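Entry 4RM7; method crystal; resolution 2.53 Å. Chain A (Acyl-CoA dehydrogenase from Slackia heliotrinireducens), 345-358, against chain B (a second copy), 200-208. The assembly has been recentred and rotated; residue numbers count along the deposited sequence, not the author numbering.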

ATOM      1  N   GLY A 345      19.293  10.138 -12.072  1.00 71.13           N
ATOM      2  CA  GLY A 345      17.957   9.654 -12.372  1.00 85.57           C
ATOM      3  C   GLY A 345      16.880  10.277 -11.483  1.00 85.10           C
ATOM      4  O   GLY A 345      15.684   9.971 -11.613  1.00 79.75           O
ATOM      5  N   TYR A 346      17.316  11.134 -10.559  1.00 79.69           N
ATOM      6  CA  TYR A 346      16.476  12.217 -10.053  1.00 71.00           C
ATOM      7  C   TYR A 346      16.968  13.479 -10.782  1.00 71.65           C
ATOM      8  O   TYR A 346      16.593  14.618 -10.471  1.00 65.55           O
ATOM      9  CB  TYR A 346      16.579  12.332  -8.530  1.00 65.66           C
ATOM     10  CG  TYR A 346      15.840  13.500  -7.903  1.00 63.11           C
ATOM     11  CD1 TYR A 346      14.442  13.518  -7.808  1.00 54.64           C
ATOM     12  CD2 TYR A 346      16.553  14.584  -7.377  1.00 71.25           C
ATOM     13  CE1 TYR A 346      13.777  14.596  -7.209  1.00 59.94           C
ATOM     14  CE2 TYR A 346      15.907  15.669  -6.786  1.00 69.06           C
ATOM     15  CZ  TYR A 346      14.528  15.678  -6.700  1.00 67.77           C
ATOM     16  OH  TYR A 346      13.926  16.770  -6.095  1.00 61.10           O
ATOM     17  N   ILE A 347      17.829  13.234 -11.768  1.00 75.80           N
ATOM     18  CA  ILE A 347      18.405  14.269 -12.612  1.00 82.81           C
ATOM     19  C   ILE A 347      17.502  14.449 -13.834  1.00 80.44           C
ATOM     20  O   ILE A 347      16.972  13.478 -14.370  1.00 77.26           O
ATOM     21  CB  ILE A 347      19.855  13.902 -13.024  1.00 64.38           C
ATOM     22  CG1 ILE A 347      20.687  13.589 -11.780  1.00 65.78           C
ATOM     23  CG2 ILE A 347      20.515  15.012 -13.810  1.00 70.62           C
ATOM     24  CD1 ILE A 347      22.074  13.104 -12.097  1.00 73.91           C
ATOM     25  N   GLN A 348      17.314  15.695 -14.253  1.00 84.52           N
ATOM     26  CA  GLN A 348      16.379  16.029 -15.325  1.00 86.62           C
ATOM     27  C   GLN A 348      16.751  15.346 -16.638  1.00 92.18           C
ATOM     28  O   GLN A 348      15.884  15.044 -17.462  1.00 91.60           O
ATOM     29  CB  GLN A 348      16.323  17.545 -15.512  1.00 87.25           C
ATOM     30  CG  GLN A 348      14.943  18.075 -15.828  1.00 87.54           C
ATOM     31  CD  GLN A 348      14.829  19.568 -15.593  1.00 91.42           C
ATOM     32  OE1 GLN A 348      15.794  20.310 -15.780  1.00 89.47           O
ATOM     33  NE2 GLN A 348      13.649  20.015 -15.174  1.00 92.81           N
ATOM     34  N   GLU A 349      18.046  15.098 -16.805  1.00 97.66           N
ATOM     35  CA  GLU A 349      18.587  14.449 -17.992  1.00 95.89           C
ATOM     36  C   GLU A 349      17.994  13.050 -18.182  1.00 89.78           C
ATOM     37  O   GLU A 349      17.611  12.674 -19.293  1.00 90.68           O
ATOM     38  CB  GLU A 349      20.113  14.381 -17.893  1.00 97.63           C
ATOM     39  CG  GLU A 349      20.749  15.704 -17.439  1.00111.55           C
ATOM     40  CD  GLU A 349      22.250  15.602 -17.158  1.00122.15           C
ATOM     41  OE1 GLU A 349      22.889  14.631 -17.626  1.00124.01           O
ATOM     42  OE2 GLU A 349      22.785  16.499 -16.465  1.00122.74           O
ATOM     43  N   ASN A 350      17.904  12.296 -17.091  1.00 79.09           N
ATOM     44  CA  ASN A 350      17.369  10.934 -17.131  1.00 72.72           C
ATOM     45  C   ASN A 350      15.892  10.840 -17.513  1.00 62.86           C
ATOM     46  O   ASN A 350      15.040  11.519 -16.935  1.00 67.40           O
ATOM     47  CB  ASN A 350      17.558  10.260 -15.789  1.00 74.39           C
ATOM     48  CG  ASN A 350      17.845   8.809 -15.938  1.00 80.31           C
ATOM     49  OD1 ASN A 350      16.948   8.023 -16.265  1.00 80.95           O
ATOM     50  ND2 ASN A 350      19.114   8.430 -15.738  1.00 75.76           N
ATOM     51  N   ARG A 351      15.581   9.992 -18.483  1.00 50.66           N
ATOM     52  CA  ARG A 351      14.220   9.963 -18.976  1.00 49.10           C
ATOM     53  C   ARG A 351      13.275   9.341 -17.959  1.00 49.07           C
ATOM     54  O   ARG A 351      12.091   9.643 -17.979  1.00 59.87           O
ATOM     55  CB  ARG A 351      14.131   9.235 -20.318  1.00 49.63           C
ATOM     56  CG  ARG A 351      14.303   7.748 -20.286  1.00 48.25           C
ATOM     57  CD  ARG A 351      14.188   7.201 -21.708  1.00 46.48           C
ATOM     58  NE  ARG A 351      14.084   5.746 -21.710  1.00 47.30           N
ATOM     59  CZ  ARG A 351      13.740   5.022 -22.769  1.00 48.52           C
ATOM     60  NH1 ARG A 351      13.431   5.610 -23.923  1.00 45.28           N
ATOM     61  NH2 ARG A 351      13.693   3.705 -22.669  1.00 46.04           N
ATOM     62  N   VAL A 352      13.790   8.524 -17.044  1.00 44.51           N
ATOM     63  CA  VAL A 352      12.926   7.908 -16.033  1.00 43.74           C
ATOM     64  C   VAL A 352      12.206   8.961 -15.163  1.00 43.71           C
ATOM     65  O   VAL A 352      11.036   8.806 -14.823  1.00 46.89           O
ATOM     66  CB  VAL A 352      13.714   6.912 -15.140  1.00 46.77           C
ATOM     67  CG1 VAL A 352      12.868   6.464 -14.013  1.00 54.78           C
ATOM     68  CG2 VAL A 352      14.056   5.674 -15.927  1.00 48.62           C
ATOM     69  N   SER A 353      12.883  10.051 -14.841  1.00 44.78           N
ATOM     70  CA  SER A 353      12.259  11.130 -14.081  1.00 44.40           C
ATOM     71  C   SER A 353      11.198  11.910 -14.888  1.00 48.26           C
ATOM     72  O   SER A 353      10.247  12.424 -14.308  1.00 57.57           O
ATOM     73  CB  SER A 353      13.333  12.093 -13.550  1.00 51.17           C
ATOM     74  OG  SER A 353      14.135  12.620 -14.597  1.00 59.58           O
ATOM     75  N   SER A 354      11.355  12.009 -16.208  1.00 44.03           N
ATOM     76  CA  SER A 354      10.300  12.577 -17.048  1.00 37.34           C
ATOM     77  C   SER A 354       9.129  11.622 -17.106  1.00 40.20           C
ATOM     78  O   SER A 354       7.974  12.031 -17.014  1.00 40.46           O
ATOM     79  CB  SER A 354      10.772  12.844 -18.468  1.00 39.16           C
ATOM     80  OG  SER A 354      12.088  13.334 -18.472  1.00 54.23           O
ATOM     81  N   ILE A 355       9.430  10.339 -17.280  1.00 44.18           N
ATOM     82  CA  ILE A 355       8.392   9.333 -17.355  1.00 36.77           C
ATOM     83  C   ILE A 355       7.531   9.366 -16.097  1.00 43.02           C
ATOM     84  O   ILE A 355       6.310   9.333 -16.156  1.00 51.39           O
ATOM     85  CB  ILE A 355       9.002   7.956 -17.539  1.00 39.48           C
ATOM     86  CG1 ILE A 355       9.594   7.848 -18.947  1.00 35.46           C
ATOM     87  CG2 ILE A 355       7.957   6.841 -17.234  1.00 32.71           C
ATOM     88  CD1 ILE A 355      10.431   6.577 -19.152  1.00 40.31           C
ATOM     89  N   TRP A 356       8.187   9.454 -14.955  1.00 43.71           N
ATOM     90  CA  TRP A 356       7.508   9.488 -13.672  1.00 40.85           C
ATOM     91  C   TRP A 356       6.553  10.669 -13.611  1.00 39.02           C
ATOM     92  O   TRP A 356       5.416  10.549 -13.180  1.00 43.41           O
ATOM     93  CB  TRP A 356       8.553   9.563 -12.560  1.00 35.08           C
ATOM     94  CG  TRP A 356       8.034   9.738 -11.206  1.00 34.21           C
ATOM     95  CD1 TRP A 356       7.283   8.837 -10.487  1.00 35.22           C
ATOM     96  CD2 TRP A 356       8.275  10.854 -10.333  1.00 34.08           C
ATOM     97  NE1 TRP A 356       7.028   9.346  -9.229  1.00 37.41           N
ATOM     98  CE2 TRP A 356       7.628  10.574  -9.105  1.00 36.96           C
ATOM     99  CE3 TRP A 356       8.964  12.064 -10.472  1.00 35.47           C
ATOM    100  CZ2 TRP A 356       7.655  11.459  -8.024  1.00 36.89           C
ATOM    101  CZ3 TRP A 356       8.977  12.954  -9.403  1.00 39.35           C
ATOM    102  CH2 TRP A 356       8.322  12.648  -8.197  1.00 42.14           C
ATOM    103  N   GLN A 357       7.032  11.816 -14.050  1.00 40.21           N
ATOM    104  CA  GLN A 357       6.203  13.007 -14.116  1.00 45.15           C
ATOM    105  C   GLN A 357       5.052  12.870 -15.108  1.00 44.59           C
ATOM    106  O   GLN A 357       3.935  13.249 -14.795  1.00 52.13           O
ATOM    107  CB  GLN A 357       7.066  14.209 -14.470  1.00 40.86           C
ATOM    108  CG  GLN A 357       8.047  14.574 -13.364  1.00 44.63           C
ATOM    109  CD  GLN A 357       9.018  15.665 -13.779  1.00 61.29           C
ATOM    110  OE1 GLN A 357       9.361  15.822 -14.954  1.00 70.68           O
ATOM    111  NE2 GLN A 357       9.471  16.418 -12.813  1.00 69.39           N
ATOM    112  N   ASP A 358       5.330  12.346 -16.299  1.00 41.37           N
ATOM    113  CA  ASP A 358       4.284  12.062 -17.283  1.00 39.45           C
ATOM    114  C   ASP A 358       3.203  11.188 -16.670  1.00 36.46           C
ATOM    115  O   ASP A 358       1.999  11.499 -16.732  1.00 33.67           O
ATOM    116  CB  ASP A 358       4.840  11.353 -18.527  1.00 43.43           C
ATOM    117  CG  ASP A 358       5.753  12.235 -19.358  1.00 53.66           C
ATOM    118  OD1 ASP A 358       5.685  13.480 -19.245  1.00 58.18           O
ATOM    119  OD2 ASP A 358       6.543  11.673 -20.142  1.00 67.17           O
TER
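Chain B (200-208) YPEQKIGQS

Two copies of a protein can be joined by a single backbone bridge, with much of the packing supplied by a side chain beside it, and this acyl-CoA dehydrogenase offers a compact example. The chain B segment enters as a strand at Tyr B200 and Pro B201 and is loop from Gln B203 onward. It runs past the loop of chain A that precedes the helix beginning near Arg A351, and the two stretches together bury 693 Å².

The backbone contact is a single bridge, centred where Ile A347 CA and Lys B204 CA lie 4.0 Å apart. Two hydrogen bonds flank it: Gln A348 N donates to Gln B203 O at 2.7 Å, nearly linear at 172°, and Ile B205 N donates to Tyr A346 O at 3.0 Å. Because chain A numbering rises as that of its partners falls, the hydrogen bonds follow the antiparallel pattern, although the two backbones cross steeply. The pairing goes no further in chain A, where a type I turn from Ile A347 to Asn A350 redirects the backbone. Asn A350 then caps the helix, its OD1 accepting from Val A352 N at 3.3 Å.

Apolar packing centres on Ile B205, which has the largest covered area of any residue here. Its CG1 lies 3.4 Å from Tyr A346 CE1, its CD1 3.5 Å from Trp A356 CZ3, and its CG2 3.6 Å from Ser A353 OG, so one side chain touches both the loop and the helix. Beyond it, Tyr A346 OH comes within 3.0 Å of Gly B206 CA; a β-carbon on that glycine would clash with the hydroxyl.

One polar approach looks unfavourable. Glu A349 OE2 and Glu B202 OE1, two like-charged acceptors, stand 3.4 Å apart, although the Glu A349 side chain is poorly ordered.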

ATOM      1  N   TYR B 200      30.930  19.396 -12.948  1.00 54.44           N
ATOM      2  CA  TYR B 200      29.885  19.129 -13.906  1.00 52.94           C
ATOM      3  C   TYR B 200      28.529  19.263 -13.217  1.00 54.81           C
ATOM      4  O   TYR B 200      28.127  18.399 -12.438  1.00 53.33           O
ATOM      5  CB  TYR B 200      30.070  17.743 -14.507  1.00 51.29           C
ATOM      6  CG  TYR B 200      31.417  17.550 -15.166  1.00 54.38           C
ATOM      7  CD1 TYR B 200      31.612  17.906 -16.488  1.00 55.31           C
ATOM      8  CD2 TYR B 200      32.494  17.009 -14.467  1.00 55.30           C
ATOM      9  CE1 TYR B 200      32.832  17.733 -17.104  1.00 55.75           C
ATOM     10  CE2 TYR B 200      33.728  16.834 -15.076  1.00 54.86           C
ATOM     11  CZ  TYR B 200      33.884  17.193 -16.401  1.00 61.57           C
ATOM     12  OH  TYR B 200      35.092  17.036 -17.044  1.00 66.69           O
ATOM     13  N   PRO B 201      27.832  20.373 -13.488  1.00 57.29           N
ATOM     14  CA  PRO B 201      26.524  20.663 -12.898  1.00 57.05           C
ATOM     15  C   PRO B 201      25.521  19.585 -13.225  1.00 55.05           C
ATOM     16  O   PRO B 201      25.481  19.158 -14.366  1.00 57.22           O
ATOM     17  CB  PRO B 201      26.125  21.996 -13.552  1.00 58.06           C
ATOM     18  CG  PRO B 201      26.968  22.101 -14.778  1.00 58.29           C
ATOM     19  CD  PRO B 201      28.263  21.431 -14.419  1.00 56.54           C
ATOM     20  N   GLU B 202      24.745  19.146 -12.240  1.00 60.89           N
ATOM     21  CA  GLU B 202      23.685  18.167 -12.471  1.00 69.40           C
ATOM     22  C   GLU B 202      22.323  18.788 -12.187  1.00 68.01           C
ATOM     23  O   GLU B 202      21.988  19.045 -11.035  1.00 67.48           O
ATOM     24  CB  GLU B 202      23.882  16.931 -11.590  1.00 72.14           C
ATOM     25  CG  GLU B 202      25.246  16.260 -11.688  1.00 80.63           C
ATOM     26  CD  GLU B 202      25.454  15.489 -12.996  1.00 94.06           C
ATOM     27  OE1 GLU B 202      24.489  15.356 -13.786  1.00 94.83           O
ATOM     28  OE2 GLU B 202      26.592  15.015 -13.229  1.00 94.13           O
ATOM     29  N   GLN B 203      21.532  19.038 -13.219  1.00 70.13           N
ATOM     30  CA  GLN B 203      20.200  19.605 -12.990  1.00 77.62           C
ATOM     31  C   GLN B 203      19.192  18.543 -12.515  1.00 74.87           C
ATOM     32  O   GLN B 203      18.870  17.609 -13.241  1.00 73.22           O
ATOM     33  CB  GLN B 203      19.687  20.302 -14.256  1.00 86.41           C
ATOM     34  CG  GLN B 203      19.928  19.516 -15.539  1.00102.76           C
ATOM     35  CD  GLN B 203      19.064  20.001 -16.692  1.00112.00           C
ATOM     36  OE1 GLN B 203      18.422  21.050 -16.602  1.00114.97           O
ATOM     37  NE2 GLN B 203      19.037  19.233 -17.780  1.00111.11           N
ATOM     38  N   LYS B 204      18.669  18.688 -11.310  1.00 74.81           N
ATOM     39  CA  LYS B 204      17.700  17.738 -10.799  1.00 72.51           C
ATOM     40  C   LYS B 204      16.289  18.221 -11.046  1.00 65.29           C
ATOM     41  O   LYS B 204      16.092  19.377 -11.320  1.00 66.99           O
ATOM     42  CB  LYS B 204      17.901  17.520  -9.318  1.00 72.72           C
ATOM     43  CG  LYS B 204      19.330  17.578  -8.866  1.00 70.76           C
ATOM     44  CD  LYS B 204      19.528  18.779  -7.974  1.00 72.51           C
ATOM     45  CE  LYS B 204      19.227  18.464  -6.532  1.00 73.80           C
ATOM     46  NZ  LYS B 204      19.657  19.604  -5.693  1.00 79.55           N
ATOM     47  N   ILE B 205      15.311  17.331 -10.955  1.00 63.62           N
ATOM     48  CA  ILE B 205      13.924  17.692 -11.259  1.00 66.94           C
ATOM     49  C   ILE B 205      13.300  18.486 -10.104  1.00 65.30           C
ATOM     50  O   ILE B 205      12.251  19.111 -10.264  1.00 66.22           O
ATOM     51  CB  ILE B 205      13.040  16.443 -11.562  1.00 58.91           C
ATOM     52  CG1 ILE B 205      12.823  15.621 -10.285  1.00 61.23           C
ATOM     53  CG2 ILE B 205      13.647  15.603 -12.675  1.00 63.50           C
ATOM     54  CD1 ILE B 205      11.969  14.398 -10.460  1.00 63.15           C
ATOM     55  N   GLY B 206      13.943  18.458  -8.941  1.00 60.41           N
ATOM     56  CA  GLY B 206      13.468  19.208  -7.795  1.00 61.50           C
ATOM     57  C   GLY B 206      14.614  19.758  -6.973  1.00 66.96           C
ATOM     58  O   GLY B 206      15.778  19.501  -7.286  1.00 64.87           O
ATOM     59  N   GLN B 207      14.279  20.514  -5.927  1.00 67.55           N
ATOM     60  CA  GLN B 207      15.260  21.134  -5.029  1.00 67.83           C
ATOM     61  C   GLN B 207      16.195  22.067  -5.771  1.00 68.33           C
ATOM     62  O   GLN B 207      17.406  21.982  -5.612  1.00 67.41           O
ATOM     63  CB  GLN B 207      16.068  20.067  -4.289  1.00 68.24           C
ATOM     64  CG  GLN B 207      15.190  19.137  -3.476  1.00 73.78           C
ATOM     65  CD  GLN B 207      15.957  18.001  -2.868  1.00 76.83           C
ATOM     66  OE1 GLN B 207      17.189  17.946  -2.967  1.00 85.33           O
ATOM     67  NE2 GLN B 207      15.242  17.081  -2.229  1.00 70.02           N
ATOM     68  N   SER B 208      15.605  22.956  -6.565  1.00 71.45           N
ATOM     69  CA  SER B 208      16.318  23.889  -7.434  1.00 73.66           C
ATOM     70  C   SER B 208      17.344  24.768  -6.713  1.00 75.15           C
ATOM     71  O   SER B 208      18.381  25.106  -7.278  1.00 84.28           O
ATOM     72  CB  SER B 208      15.304  24.776  -8.153  1.00 81.69           C
ATOM     73  OG  SER B 208      14.492  24.005  -9.032  1.00 95.46           O
TER